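PDB 5BY3: BtGH115A from Bacteroides thetaiotaomicron, which acts as a family GH115 4-O-methyl-alpha-glucuronidase with specificity for decorated arabinogalactans. Local coordinates for residues Q311-R323 with I350-T362. Residues are numbered along the deposited sequence; the frame is centred on the assembly and turned at random.
Sequences QKAVLDRVFVDQR and IYHAGLQVPEDVT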
ATOM      1  N   GLN A 311       4.554  -8.249  30.292  1.00 80.87           N
ATOM      2  CA  GLN A 311       4.894  -8.248  28.863  1.00 76.65           C
ATOM      3  C   GLN A 311       6.174  -7.400  28.553  1.00 75.63           C
ATOM      4  O   GLN A 311       6.819  -7.647  27.546  1.00 63.36           O
ATOM      5  CB  GLN A 311       3.662  -7.871  27.969  1.00 77.63           C
ATOM      6  CG  GLN A 311       2.591  -8.983  27.820  1.00 74.66           C
ATOM      7  CD  GLN A 311       1.446  -8.746  26.794  1.00 73.57           C
ATOM      8  OE1 GLN A 311       0.971  -7.631  26.593  1.00 67.47           O
ATOM      9  NE2 GLN A 311       0.965  -9.840  26.187  1.00 72.11           N
ATOM     10  N   LYS A 312       6.554  -6.461  29.439  1.00 79.24           N
ATOM     11  CA  LYS A 312       7.796  -5.654  29.304  1.00 84.06           C
ATOM     12  C   LYS A 312       9.047  -6.386  29.792  1.00 84.11           C
ATOM     13  O   LYS A 312      10.066  -6.415  29.089  1.00 87.55           O
ATOM     14  CB  LYS A 312       7.674  -4.303  30.031  1.00 96.09           C
ATOM     15  CG  LYS A 312       8.349  -3.128  29.322  1.00100.54           C
ATOM     16  CD  LYS A 312       8.617  -1.936  30.242  1.00103.06           C
ATOM     17  CE  LYS A 312      10.018  -1.994  30.849  1.00 96.90           C
ATOM     18  NZ  LYS A 312      10.483  -0.639  31.248  1.00 87.05           N
ATOM     19  N   ALA A 313       8.958  -6.963  30.993  1.00 74.66           N
ATOM     20  CA  ALA A 313       9.979  -7.853  31.545  1.00 72.08           C
ATOM     21  C   ALA A 313      10.417  -8.930  30.547  1.00 72.87           C
ATOM     22  O   ALA A 313      11.614  -9.294  30.494  1.00 73.91           O
ATOM     23  CB  ALA A 313       9.456  -8.499  32.828  1.00 72.21           C
ATOM     24  N   VAL A 314       9.442  -9.427  29.768  1.00 69.17           N
ATOM     25  CA  VAL A 314       9.642 -10.513  28.758  1.00 72.15           C
ATOM     26  C   VAL A 314      10.599 -10.062  27.655  1.00 61.89           C
ATOM     27  O   VAL A 314      11.624 -10.698  27.396  1.00 57.38           O
ATOM     28  CB  VAL A 314       8.302 -10.978  28.082  1.00 70.56           C
ATOM     29  CG1 VAL A 314       8.546 -12.037  26.996  1.00 73.34           C
ATOM     30  CG2 VAL A 314       7.305 -11.494  29.105  1.00 66.89           C
ATOM     31  N   LEU A 315      10.228  -8.955  27.027  1.00 62.24           N
ATOM     32  CA  LEU A 315      10.913  -8.410  25.870  1.00 69.72           C
ATOM     33  C   LEU A 315      12.368  -8.053  26.170  1.00 69.68           C
ATOM     34  O   LEU A 315      13.264  -8.417  25.386  1.00 66.09           O
ATOM     35  CB  LEU A 315      10.136  -7.197  25.335  1.00 72.12           C
ATOM     36  CG  LEU A 315       8.685  -7.435  24.887  1.00 70.96           C
ATOM     37  CD1 LEU A 315       8.037  -6.140  24.470  1.00 69.20           C
ATOM     38  CD2 LEU A 315       8.551  -8.465  23.759  1.00 82.67           C
ATOM     39  N   ASP A 316      12.589  -7.369  27.305  1.00 66.42           N
ATOM     40  CA  ASP A 316      13.932  -7.107  27.845  1.00 59.04           C
ATOM     41  C   ASP A 316      14.768  -8.388  27.825  1.00 56.24           C
ATOM     42  O   ASP A 316      15.905  -8.366  27.361  1.00 59.63           O
ATOM     43  CB  ASP A 316      13.851  -6.511  29.266  1.00 62.38           C
ATOM     44  CG  ASP A 316      13.080  -5.164  29.324  1.00 64.56           C
ATOM     45  OD1 ASP A 316      13.164  -4.376  28.357  1.00 58.65           O
ATOM     46  OD2 ASP A 316      12.404  -4.876  30.353  1.00 64.37           O
ATOM     47  N   ARG A 317      14.178  -9.511  28.255  1.00 54.52           N
ATOM     48  CA  ARG A 317      14.866 -10.817  28.262  1.00 58.83           C
ATOM     49  C   ARG A 317      15.090 -11.298  26.831  1.00 59.49           C
ATOM     50  O   ARG A 317      16.134 -11.885  26.503  1.00 63.21           O
ATOM     51  CB  ARG A 317      14.080 -11.871  29.093  1.00 68.73           C
ATOM     52  CG  ARG A 317      14.742 -13.259  29.229  1.00 74.82           C
ATOM     53  CD  ARG A 317      14.680 -13.830  30.645  1.00 79.94           C
ATOM     54  NE  ARG A 317      15.179 -12.870  31.644  1.00 92.39           N
ATOM     55  CZ  ARG A 317      16.470 -12.631  31.928  1.00 99.44           C
ATOM     56  NH1 ARG A 317      17.451 -13.293  31.312  1.00106.03           N
ATOM     57  NH2 ARG A 317      16.797 -11.717  32.842  1.00 82.00           N
ATOM     58  N   VAL A 318      14.108 -11.017  25.987  1.00 54.23           N
ATOM     59  CA  VAL A 318      14.096 -11.488  24.611  1.00 52.39           C
ATOM     60  C   VAL A 318      15.112 -10.727  23.751  1.00 49.25           C
ATOM     61  O   VAL A 318      15.872 -11.345  23.027  1.00 46.11           O
ATOM     62  CB  VAL A 318      12.649 -11.429  24.053  1.00 53.28           C
ATOM     63  CG1 VAL A 318      12.605 -11.296  22.541  1.00 45.41           C
ATOM     64  CG2 VAL A 318      11.877 -12.648  24.523  1.00 47.75           C
ATOM     65  N   PHE A 319      15.141  -9.400  23.843  1.00 49.99           N
ATOM     66  CA  PHE A 319      16.119  -8.608  23.074  1.00 54.53           C
ATOM     67  C   PHE A 319      17.555  -9.090  23.312  1.00 57.53           C
ATOM     68  O   PHE A 319      18.308  -9.340  22.357  1.00 61.16           O
ATOM     69  CB  PHE A 319      16.042  -7.131  23.441  1.00 54.63           C
ATOM     70  CG  PHE A 319      14.764  -6.452  23.050  1.00 55.06           C
ATOM     71  CD1 PHE A 319      13.912  -6.983  22.065  1.00 54.75           C
ATOM     72  CD2 PHE A 319      14.450  -5.220  23.612  1.00 54.78           C
ATOM     73  CE1 PHE A 319      12.758  -6.318  21.685  1.00 52.57           C
ATOM     74  CE2 PHE A 319      13.280  -4.545  23.240  1.00 65.66           C
ATOM     75  CZ  PHE A 319      12.440  -5.092  22.261  1.00 59.54           C
ATOM     76  N   VAL A 320      17.894  -9.258  24.591  1.00 55.47           N
ATOM     77  CA  VAL A 320      19.258  -9.560  25.021  1.00 58.50           C
ATOM     78  C   VAL A 320      19.733 -10.873  24.418  1.00 52.94           C
ATOM     79  O   VAL A 320      20.863 -10.946  23.935  1.00 64.07           O
ATOM     80  CB  VAL A 320      19.416  -9.481  26.578  1.00 62.97           C
ATOM     81  CG1 VAL A 320      20.784  -9.956  27.030  1.00 60.43           C
ATOM     82  CG2 VAL A 320      19.186  -8.052  27.088  1.00 58.75           C
ATOM     83  N   ASP A 321      18.857 -11.875  24.374  1.00 56.29           N
ATOM     84  CA  ASP A 321      19.207 -13.177  23.774  1.00 56.19           C
ATOM     85  C   ASP A 321      19.192 -13.157  22.260  1.00 53.79           C
ATOM     86  O   ASP A 321      19.981 -13.881  21.616  1.00 54.09           O
ATOM     87  CB  ASP A 321      18.262 -14.300  24.202  1.00 65.49           C
ATOM     88  CG  ASP A 321      18.059 -14.397  25.706  1.00 68.98           C
ATOM     89  OD1 ASP A 321      18.378 -13.436  26.451  1.00 75.56           O
ATOM     90  OD2 ASP A 321      17.533 -15.460  26.123  1.00 62.68           O
ATOM     91  N   GLN A 322      18.266 -12.378  21.698  1.00 45.30           N
ATOM     92  CA  GLN A 322      18.119 -12.278  20.249  1.00 47.42           C
ATOM     93  C   GLN A 322      19.314 -11.573  19.612  1.00 44.45           C
ATOM     94  O   GLN A 322      19.888 -12.091  18.665  1.00 46.56           O
ATOM     95  CB  GLN A 322      16.817 -11.581  19.863  1.00 45.92           C
ATOM     96  CG  GLN A 322      15.603 -12.487  19.974  1.00 43.31           C
ATOM     97  CD  GLN A 322      14.309 -11.755  19.645  1.00 44.23           C
ATOM     98  OE1 GLN A 322      14.225 -10.524  19.695  1.00 38.95           O
ATOM     99  NE2 GLN A 322      13.286 -12.521  19.309  1.00 42.97           N
ATOM    100  N   ARG A 323      19.690 -10.419  20.154  1.00 45.42           N
ATOM    101  CA  ARG A 323      20.946  -9.752  19.788  1.00 51.29           C
ATOM    102  C   ARG A 323      22.189 -10.634  20.094  1.00 60.69           C
ATOM    103  O   ARG A 323      23.179 -10.619  19.347  1.00 63.98           O
ATOM    104  CB  ARG A 323      21.026  -8.366  20.442  1.00 47.31           C
ATOM    105  CG  ARG A 323      20.035  -7.396  19.821  1.00 46.54           C
ATOM    106  CD  ARG A 323      19.636  -6.206  20.668  1.00 47.95           C
ATOM    107  NE  ARG A 323      20.670  -5.158  20.762  1.00 57.57           N
ATOM    108  CZ  ARG A 323      21.114  -4.382  19.767  1.00 59.29           C
ATOM    109  NH1 ARG A 323      20.649  -4.496  18.527  1.00 63.80           N
ATOM    110  NH2 ARG A 323      22.046  -3.480  20.011  1.00 58.69           N
ATOM    111  N   ILE A 350       2.720  -1.794  24.828  1.00 55.69           N
ATOM    112  CA  ILE A 350       3.875  -2.257  25.574  1.00 64.00           C
ATOM    113  C   ILE A 350       5.166  -1.421  25.320  1.00 68.49           C
ATOM    114  O   ILE A 350       5.952  -1.180  26.260  1.00 64.51           O
ATOM    115  CB  ILE A 350       3.994  -3.811  25.591  1.00 66.70           C
ATOM    116  CG1 ILE A 350       5.250  -4.264  26.305  1.00 72.96           C
ATOM    117  CG2 ILE A 350       3.910  -4.456  24.216  1.00 68.64           C
ATOM    118  CD1 ILE A 350       5.221  -3.949  27.773  1.00 71.44           C
ATOM    119  N   TYR A 351       5.331  -0.897  24.099  1.00 66.32           N
ATOM    120  CA  TYR A 351       6.356   0.147  23.845  1.00 61.26           C
ATOM    121  C   TYR A 351       6.154   1.385  24.752  1.00 65.12           C
ATOM    122  O   TYR A 351       7.020   1.663  25.591  1.00 70.76           O
ATOM    123  CB  TYR A 351       6.422   0.536  22.368  1.00 53.43           C
ATOM    124  CG  TYR A 351       7.278   1.755  22.097  1.00 48.28           C
ATOM    125  CD1 TYR A 351       8.678   1.645  21.976  1.00 41.80           C
ATOM    126  CD2 TYR A 351       6.691   3.032  21.972  1.00 42.88           C
ATOM    127  CE1 TYR A 351       9.454   2.762  21.731  1.00 37.00           C
ATOM    128  CE2 TYR A 351       7.465   4.160  21.728  1.00 41.53           C
ATOM    129  CZ  TYR A 351       8.850   4.021  21.605  1.00 42.53           C
ATOM    130  OH  TYR A 351       9.635   5.149  21.361  1.00 44.22           O
ATOM    131  N   HIS A 352       4.993   2.051  24.610  1.00 63.30           N
ATOM    132  CA  HIS A 352       4.541   3.218  25.429  1.00 59.26           C
ATOM    133  C   HIS A 352       4.539   3.071  26.956  1.00 57.34           C
ATOM    134  O   HIS A 352       4.369   4.048  27.666  1.00 54.76           O
ATOM    135  CB  HIS A 352       3.152   3.714  24.989  1.00 56.87           C
ATOM    136  CG  HIS A 352       3.168   4.491  23.708  1.00 71.44           C
ATOM    137  ND1 HIS A 352       2.129   4.448  22.797  1.00 76.12           N
ATOM    138  CD2 HIS A 352       4.111   5.307  23.168  1.00 70.61           C
ATOM    139  CE1 HIS A 352       2.430   5.209  21.757  1.00 75.37           C
ATOM    140  NE2 HIS A 352       3.628   5.736  21.957  1.00 73.45           N
ATOM    141  N   ALA A 353       4.734   1.866  27.467  1.00 60.05           N
ATOM    142  CA  ALA A 353       4.837   1.675  28.910  1.00 60.00           C
ATOM    143  C   ALA A 353       6.309   1.835  29.365  1.00 66.96           C
ATOM    144  O   ALA A 353       6.743   1.237  30.371  1.00 71.81           O
ATOM    145  CB  ALA A 353       4.281   0.312  29.260  1.00 55.20           C
ATOM    146  N   GLY A 354       7.058   2.638  28.590  1.00 66.89           N
ATOM    147  CA  GLY A 354       8.495   2.862  28.740  1.00 64.80           C
ATOM    148  C   GLY A 354       9.430   1.678  28.505  1.00 68.65           C
ATOM    149  O   GLY A 354      10.296   1.391  29.337  1.00 66.03           O
ATOM    150  N   LEU A 355       9.294   0.992  27.370  1.00 69.63           N
ATOM    151  CA  LEU A 355      10.225  -0.110  27.070  1.00 68.18           C
ATOM    152  C   LEU A 355      11.502   0.413  26.413  1.00 66.60           C
ATOM    153  O   LEU A 355      11.436   1.306  25.556  1.00 56.62           O
ATOM    154  CB  LEU A 355       9.546  -1.130  26.184  1.00 59.82           C
ATOM    155  CG  LEU A 355      10.334  -2.228  25.479  1.00 57.43           C
ATOM    156  CD1 LEU A 355      10.773  -3.386  26.359  1.00 53.68           C
ATOM    157  CD2 LEU A 355       9.429  -2.750  24.369  1.00 58.46           C
ATOM    158  N   GLN A 356      12.648  -0.136  26.810  1.00 62.90           N
ATOM    159  CA  GLN A 356      13.914   0.313  26.235  1.00 66.96           C
ATOM    160  C   GLN A 356      14.299  -0.537  25.022  1.00 64.88           C
ATOM    161  O   GLN A 356      14.466  -1.755  25.132  1.00 68.53           O
ATOM    162  CB  GLN A 356      15.039   0.375  27.294  1.00 69.49           C
ATOM    163  CG  GLN A 356      14.792   1.343  28.459  1.00 65.20           C
ATOM    164  CD  GLN A 356      14.265   2.713  28.031  1.00 69.10           C
ATOM    165  OE1 GLN A 356      14.983   3.523  27.458  1.00 67.85           O
ATOM    166  NE2 GLN A 356      12.999   2.976  28.326  1.00 76.06           N
ATOM    167  N   VAL A 357      14.400   0.103  23.862  1.00 51.04           N
ATOM    168  CA  VAL A 357      14.813  -0.600  22.639  1.00 50.72           C
ATOM    169  C   VAL A 357      16.163  -0.001  22.230  1.00 45.63           C
ATOM    170  O   VAL A 357      16.277   1.225  22.152  1.00 54.21           O
ATOM    171  CB  VAL A 357      13.734  -0.485  21.498  1.00 54.88           C
ATOM    172  CG1 VAL A 357      14.074  -1.334  20.295  1.00 44.22           C
ATOM    173  CG2 VAL A 357      12.353  -0.920  21.979  1.00 53.45           C
ATOM    174  N   PRO A 358      17.190  -0.841  21.987  1.00 42.76           N
ATOM    175  CA  PRO A 358      18.537  -0.313  21.679  1.00 44.72           C
ATOM    176  C   PRO A 358      18.536   0.571  20.454  1.00 53.47           C
ATOM    177  O   PRO A 358      17.902   0.224  19.434  1.00 58.63           O
ATOM    178  CB  PRO A 358      19.384  -1.572  21.463  1.00 45.75           C
ATOM    179  CG  PRO A 358      18.648  -2.642  22.221  1.00 43.08           C
ATOM    180  CD  PRO A 358      17.190  -2.314  22.057  1.00 43.55           C
ATOM    181  N   GLU A 359      19.214   1.717  20.587  1.00 58.73           N
ATOM    182  CA  GLU A 359      19.135   2.880  19.661  1.00 58.36           C
ATOM    183  C   GLU A 359      19.363   2.574  18.165  1.00 56.11           C
ATOM    184  O   GLU A 359      18.861   3.297  17.292  1.00 59.51           O
ATOM    185  CB  GLU A 359      20.085   4.015  20.113  1.00 65.94           C
ATOM    186  CG  GLU A 359      19.908   4.520  21.552  1.00 70.07           C
ATOM    187  CD  GLU A 359      18.898   5.662  21.680  1.00 72.56           C
ATOM    188  OE1 GLU A 359      19.077   6.742  21.063  1.00 60.43           O
ATOM    189  OE2 GLU A 359      17.912   5.483  22.428  1.00 81.61           O
ATOM    190  N   ASP A 360      20.116   1.512  17.882  1.00 51.04           N
ATOM    191  CA  ASP A 360      20.390   1.099  16.515  1.00 52.98           C
ATOM    192  C   ASP A 360      19.176   0.404  15.850  1.00 51.98           C
ATOM    193  O   ASP A 360      19.078   0.376  14.627  1.00 49.53           O
ATOM    194  CB  ASP A 360      21.630   0.203  16.460  1.00 51.59           C
ATOM    195  CG  ASP A 360      21.498  -1.058  17.323  1.00 56.73           C
ATOM    196  OD1 ASP A 360      21.503  -0.930  18.569  1.00 54.51           O
ATOM    197  OD2 ASP A 360      21.410  -2.175  16.752  1.00 58.25           O
ATOM    198  N   VAL A 361      18.264  -0.132  16.665  1.00 47.43           N
ATOM    199  CA  VAL A 361      17.089  -0.852  16.167  1.00 47.94           C
ATOM    200  C   VAL A 361      16.062   0.104  15.544  1.00 46.17           C
ATOM    201  O   VAL A 361      15.616   1.086  16.177  1.00 45.84           O
ATOM    202  CB  VAL A 361      16.464  -1.789  17.231  1.00 48.50           C
ATOM    203  CG1 VAL A 361      15.274  -2.563  16.664  1.00 51.35           C
ATOM    204  CG2 VAL A 361      17.509  -2.754  17.770  1.00 43.12           C
ATOM    205  N   THR A 362      15.747  -0.159  14.273  1.00 41.76           N
ATOM    206  CA  THR A 362      14.707   0.621  13.573  1.00 42.94           C
ATOM    207  C   THR A 362      13.376   0.436  14.280  1.00 38.06           C
ATOM    208  O   THR A 362      12.984  -0.705  14.564  1.00 39.88           O
ATOM    209  CB  THR A 362      14.568   0.174  12.098  1.00 45.47           C
ATOM    210  OG1 THR A 362      15.876   0.010  11.523  1.00 43.51           O
ATOM    211  CG2 THR A 362      13.736   1.188  11.287  1.00 39.61           C
TER
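Arg323 and Asp360 close one end of this contact with a salt bridge: NH1 of Arg323 donates to the syn lone pair of Asp360 OD2 at 3.0 Å, with an N-H...O angle of 159°. The second arm, Arg323 NH2 to Asp360 OD1, is weak, consistent with guanidinium and carboxylate planes turned 40° from each other. Pro358 lies over one face of the same guanidinium, its CG 3.5 Å from Arg323 NE. At the opposite end Lys312 NZ donates to Gly354 O at 2.8 Å, approaching from above the carbonyl plane; the lysine chain bends at CG-CD (chi3 93°) to get there, while its CB meets Ile350 CD1. Between these polar ends the contact is mainly apolar. Leu315 CD1 touches Leu355 CD2 at 3.7 Å, and Phe319 CE2 meets Val357 CG2 at 3.9 Å, with Gln356 O at the ring edge.

Further out, Arg323 NH1 also donates to Gln339 OE1, so this nitrogen is shared between Asp360 and Gln339. Phe341 packs against Leu355, Val357 and Val361, so strand 339-341 backs the loop. Asp360 sits within a type I turn, Pro358 to Val361, which probably helps present its carboxylate to Arg323. Replacing Arg323 with a leucine would probably leave the Asp360 carboxylate without its charged mate and strip Gln339 OE1 of a donor. In the parallel TIM-barrel sheet, the contact packs the connection from helix 347-352 to strand 362-366 against the preceding barrel helix, 308-329. The polar bonds at its ends probably fix the connection's register along that helix, while leucine, phenylalanine and valine supply the apolar grip.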